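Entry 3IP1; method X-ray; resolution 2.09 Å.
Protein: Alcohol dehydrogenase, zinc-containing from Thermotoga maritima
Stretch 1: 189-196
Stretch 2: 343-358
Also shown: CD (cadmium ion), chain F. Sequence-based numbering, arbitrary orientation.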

# COMPACT_ATOMS: atom_id res chain seq x y z
N LEU A 189 3.21 -32.93 -13.87
CA LEU A 189 1.82 -32.65 -13.56
C LEU A 189 1.68 -31.37 -12.71
O LEU A 189 0.84 -30.53 -13.03
CB LEU A 189 1.16 -33.86 -12.89
CG LEU A 189 1.00 -35.13 -13.74
CD1 LEU A 189 0.24 -36.18 -12.96
CD2 LEU A 189 0.31 -34.87 -15.09
N ALA A 190 2.47 -31.23 -11.65
CA ALA A 190 2.38 -30.05 -10.78
C ALA A 190 2.77 -28.79 -11.56
O ALA A 190 2.10 -27.75 -11.47
CB ALA A 190 3.25 -30.21 -9.53
N GLY A 191 3.84 -28.91 -12.33
CA GLY A 191 4.31 -27.85 -13.25
C GLY A 191 3.27 -27.38 -14.24
O GLY A 191 3.18 -26.18 -14.52
N SER A 192 2.47 -28.32 -14.78
CA SER A 192 1.43 -27.99 -15.77
C SER A 192 0.30 -27.15 -15.15
O SER A 192 -0.48 -26.49 -15.86
CB SER A 192 0.87 -29.28 -16.41
OG SER A 192 0.03 -30.01 -15.51
N LEU A 193 0.24 -27.14 -13.82
CA LEU A 193 -0.78 -26.41 -13.09
C LEU A 193 -0.32 -25.04 -12.57
O LEU A 193 -1.07 -24.37 -11.87
CB LEU A 193 -1.28 -27.28 -11.92
CG LEU A 193 -2.15 -28.47 -12.35
CD1 LEU A 193 -2.17 -29.60 -11.32
CD2 LEU A 193 -3.57 -28.03 -12.65
N VAL A 194 0.91 -24.62 -12.90
CA VAL A 194 1.42 -23.35 -12.36
C VAL A 194 0.69 -22.16 -13.00
O VAL A 194 0.32 -21.19 -12.31
CB VAL A 194 2.96 -23.20 -12.55
CG1 VAL A 194 3.42 -21.75 -12.18
CG2 VAL A 194 3.69 -24.25 -11.72
N GLU A 195 0.47 -22.24 -14.30
CA GLU A 195 -0.22 -21.17 -15.02
C GLU A 195 -1.64 -20.89 -14.47
O GLU A 195 -1.92 -19.76 -14.06
CB GLU A 195 -0.20 -21.43 -16.54
CG GLU A 195 -0.62 -20.24 -17.41
CD GLU A 195 -2.11 -20.16 -17.69
OE1 GLU A 195 -2.85 -21.13 -17.41
OE2 GLU A 195 -2.57 -19.11 -18.19
N PRO A 196 -2.54 -21.89 -14.45
CA PRO A 196 -3.86 -21.55 -13.88
C PRO A 196 -3.80 -21.18 -12.39
O PRO A 196 -4.63 -20.40 -11.90
CB PRO A 196 -4.68 -22.84 -14.08
CG PRO A 196 -3.65 -23.94 -14.28
CD PRO A 196 -2.51 -23.27 -15.00
N GLY A 343 -4.63 -12.47 -16.30
CA GLY A 343 -3.25 -12.89 -16.54
C GLY A 343 -2.55 -13.50 -15.34
O GLY A 343 -3.17 -13.77 -14.29
N HIS A 344 -1.24 -13.72 -15.48
CA HIS A 344 -0.50 -14.50 -14.50
C HIS A 344 0.98 -14.09 -14.50
O HIS A 344 1.78 -14.66 -13.77
CB HIS A 344 -0.63 -15.97 -14.88
CG HIS A 344 -0.27 -16.25 -16.30
ND1 HIS A 344 -1.21 -16.57 -17.26
CD2 HIS A 344 0.92 -16.20 -16.95
CE1 HIS A 344 -0.61 -16.72 -18.43
NE2 HIS A 344 0.69 -16.51 -18.26
N SER A 345 1.33 -13.13 -15.34
CA SER A 345 2.74 -12.69 -15.50
C SER A 345 3.11 -11.62 -14.48
O SER A 345 2.24 -11.05 -13.83
CB SER A 345 2.98 -12.17 -16.94
OG SER A 345 2.73 -13.21 -17.89
N GLY A 346 4.42 -11.38 -14.34
CA GLY A 346 4.94 -10.31 -13.51
C GLY A 346 4.86 -10.57 -12.02
O GLY A 346 4.33 -11.61 -11.60
N HIS A 347 5.39 -9.62 -11.23
CA HIS A 347 5.21 -9.57 -9.76
C HIS A 347 5.83 -10.74 -9.00
O HIS A 347 5.70 -10.82 -7.79
CB HIS A 347 3.71 -9.43 -9.39
CG HIS A 347 3.02 -8.34 -10.16
ND1 HIS A 347 3.20 -7.00 -9.86
CD2 HIS A 347 2.23 -8.38 -11.25
CE1 HIS A 347 2.51 -6.27 -10.72
NE2 HIS A 347 1.91 -7.08 -11.57
N GLY A 348 6.47 -11.65 -9.72
CA GLY A 348 7.07 -12.84 -9.12
C GLY A 348 6.00 -13.82 -8.70
O GLY A 348 6.18 -14.56 -7.74
N THR A 349 4.88 -13.81 -9.41
CA THR A 349 3.80 -14.73 -9.10
C THR A 349 4.18 -16.17 -9.40
O THR A 349 4.05 -17.03 -8.52
CB THR A 349 2.51 -14.31 -9.82
OG1 THR A 349 2.03 -13.09 -9.23
CG2 THR A 349 1.44 -15.40 -9.74
N PHE A 350 4.65 -16.44 -10.62
CA PHE A 350 5.09 -17.79 -11.01
C PHE A 350 6.04 -18.41 -9.99
O PHE A 350 5.77 -19.50 -9.53
CB PHE A 350 5.71 -17.84 -12.43
CG PHE A 350 4.80 -18.42 -13.49
CD1 PHE A 350 3.53 -17.89 -13.72
CD2 PHE A 350 5.23 -19.49 -14.28
CE1 PHE A 350 2.69 -18.40 -14.71
CE2 PHE A 350 4.39 -20.02 -15.28
CZ PHE A 350 3.12 -19.48 -15.50
N PRO A 351 7.15 -17.72 -9.63
CA PRO A 351 8.08 -18.45 -8.77
C PRO A 351 7.55 -18.64 -7.36
O PRO A 351 7.88 -19.62 -6.71
CB PRO A 351 9.35 -17.59 -8.79
CG PRO A 351 8.92 -16.24 -9.25
CD PRO A 351 7.75 -16.48 -10.16
N ARG A 352 6.71 -17.73 -6.88
CA ARG A 352 6.12 -17.94 -5.57
C ARG A 352 5.11 -19.08 -5.61
O ARG A 352 5.00 -19.82 -4.64
CB ARG A 352 5.46 -16.66 -5.03
CG ARG A 352 6.41 -15.61 -4.46
CD ARG A 352 5.60 -14.40 -3.99
NE ARG A 352 6.41 -13.28 -3.52
CZ ARG A 352 6.72 -12.21 -4.25
NH1 ARG A 352 6.32 -12.10 -5.52
NH2 ARG A 352 7.44 -11.24 -3.71
N VAL A 353 4.35 -19.19 -6.70
CA VAL A 353 3.43 -20.33 -6.84
C VAL A 353 4.22 -21.65 -6.83
O VAL A 353 3.80 -22.62 -6.21
CB VAL A 353 2.55 -20.24 -8.11
CG1 VAL A 353 1.87 -21.63 -8.40
CG2 VAL A 353 1.51 -19.13 -7.94
N ILE A 354 5.38 -21.65 -7.49
CA ILE A 354 6.27 -22.82 -7.49
C ILE A 354 6.78 -23.16 -6.08
O ILE A 354 6.72 -24.33 -5.66
CB ILE A 354 7.42 -22.65 -8.54
CG1 ILE A 354 6.83 -22.66 -9.96
CG2 ILE A 354 8.49 -23.74 -8.37
CD1 ILE A 354 7.68 -21.94 -11.05
N SER A 355 7.24 -22.15 -5.34
CA SER A 355 7.73 -22.35 -3.96
C SER A 355 6.62 -22.85 -3.06
O SER A 355 6.85 -23.71 -2.22
CB SER A 355 8.29 -21.06 -3.36
OG SER A 355 9.43 -20.68 -4.10
N LEU A 356 5.42 -22.33 -3.26
CA LEU A 356 4.26 -22.75 -2.50
C LEU A 356 3.98 -24.25 -2.74
O LEU A 356 3.84 -25.02 -1.78
CB LEU A 356 3.07 -21.88 -2.92
CG LEU A 356 1.99 -21.43 -1.95
CD1 LEU A 356 2.46 -21.20 -0.50
CD2 LEU A 356 1.35 -20.19 -2.51
N MSE A 357 3.92 -24.65 -4.00
CA MSE A 357 3.78 -26.07 -4.32
C MSE A 357 4.91 -26.88 -3.69
O MSE A 357 4.65 -27.94 -3.12
CB MSE A 357 3.77 -26.30 -5.83
CG MSE A 357 2.52 -25.79 -6.53
SE MSE A 357 2.65 -26.24 -8.41
CE MSE A 357 0.92 -25.47 -8.97
N ALA A 358 6.14 -26.38 -3.78
CA ALA A 358 7.30 -27.10 -3.24
C ALA A 358 7.19 -27.33 -1.73
O ALA A 358 7.71 -28.31 -1.19
CB ALA A 358 8.58 -26.38 -3.57
CD CD F . -5.15 -21.46 -18.79
O HOH W 1 -6.05 -20.64 -16.77

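The contact joins two segments far apart in sequence, no two touching residues being closer than 149 positions, and one valine sits at its centre. Stretch 2 supplies a regular helix, 349-358, while stretch 1 is the end of one helix and the start of another, with Leu193 between them. The backbones come nearest where Val194 faces Val353, with CA atoms 6.6 Å apart; the spacing is 7.7 Å between the CA atoms of Ala190 and Met357, and 6.7 Å between those of Glu195 and His344. No hydrogen bond crosses between the stretches, so within the 417 Å² they bury together, shape and apolar chemistry do most of the work.

Val194 has the largest covered area. Its CA-to-CB bond points toward the other stretch, and its side chain sits as a knob among Phe350, Val353, Ile354 and Met357, residues that recur on one side of the helix through the i, i+3, i+4, i+7 pattern. The t rotamer places the two methyls in different parts of this hole. Val194 CG1 lies over the face of the Phe350 ring, 3.7 Å from its centroid and only 15° off the normal, a good CH-pi geometry, and also meets Val353, with 4.1 Å between Val194 CG1 and Val353 CG1. Val194 CG2 packs 3.9 Å from Ile354 CG1, and Val194 CG2 is 4.0 Å from Met357 SE. A beta-branched side chain thus touches four neighbours without needing length.

Met357, present as selenomethionine, works the other way, by reach. Its CA-to-CB bond also points toward stretch 1, and chi2 and chi3 are both t, so the chain is extended and its end reaches Ala190 and Leu193. Met357 SE lies 4.2 Å from Ala190 CB and 3.5 Å from Ala190 O, while Met357 CE comes 4.1 Å from Leu193 CB and 3.7 Å from Leu193 O. That same Ala190 carbonyl accepts a hydrogen bond from Leu193 N, at 3.1 Å from Leu193 N to Ala190 O, which helps hold the local turn.

Glu195 brings the polar part of the contact. Its CA-to-CB bond points sideways, but the end of the side chain comes nearer to stretch 2. Chi1 in the t well places CG over the face of the His344 imidazole, 3.8 Å from Glu195 CG to the ring centroid, and the m bend at chi2 sets the direction of the carboxylate. Farther along, Glu195 OE2 stands 3.0 Å from His344 ND1, yet the angle is too poor for a hydrogen bond, so the CH-pi contact of CG with the ring is the better-defined part of this pairing. The carboxylate has another task: Glu195 OE1 binds the cadmium ion, CD, at 2.7 Å, alongside a water and two atoms from elsewhere in the structure. Nearer the backbone, Glu195 CB lies 4.0 Å from Phe350 CZ, so the same phenyl ring serves two consecutive residues of stretch 1.

The rule to read here is a branched knob at the centre, a long extended chain reaching the other backbone, and a metal-binding glutamate whose aliphatic part still packs.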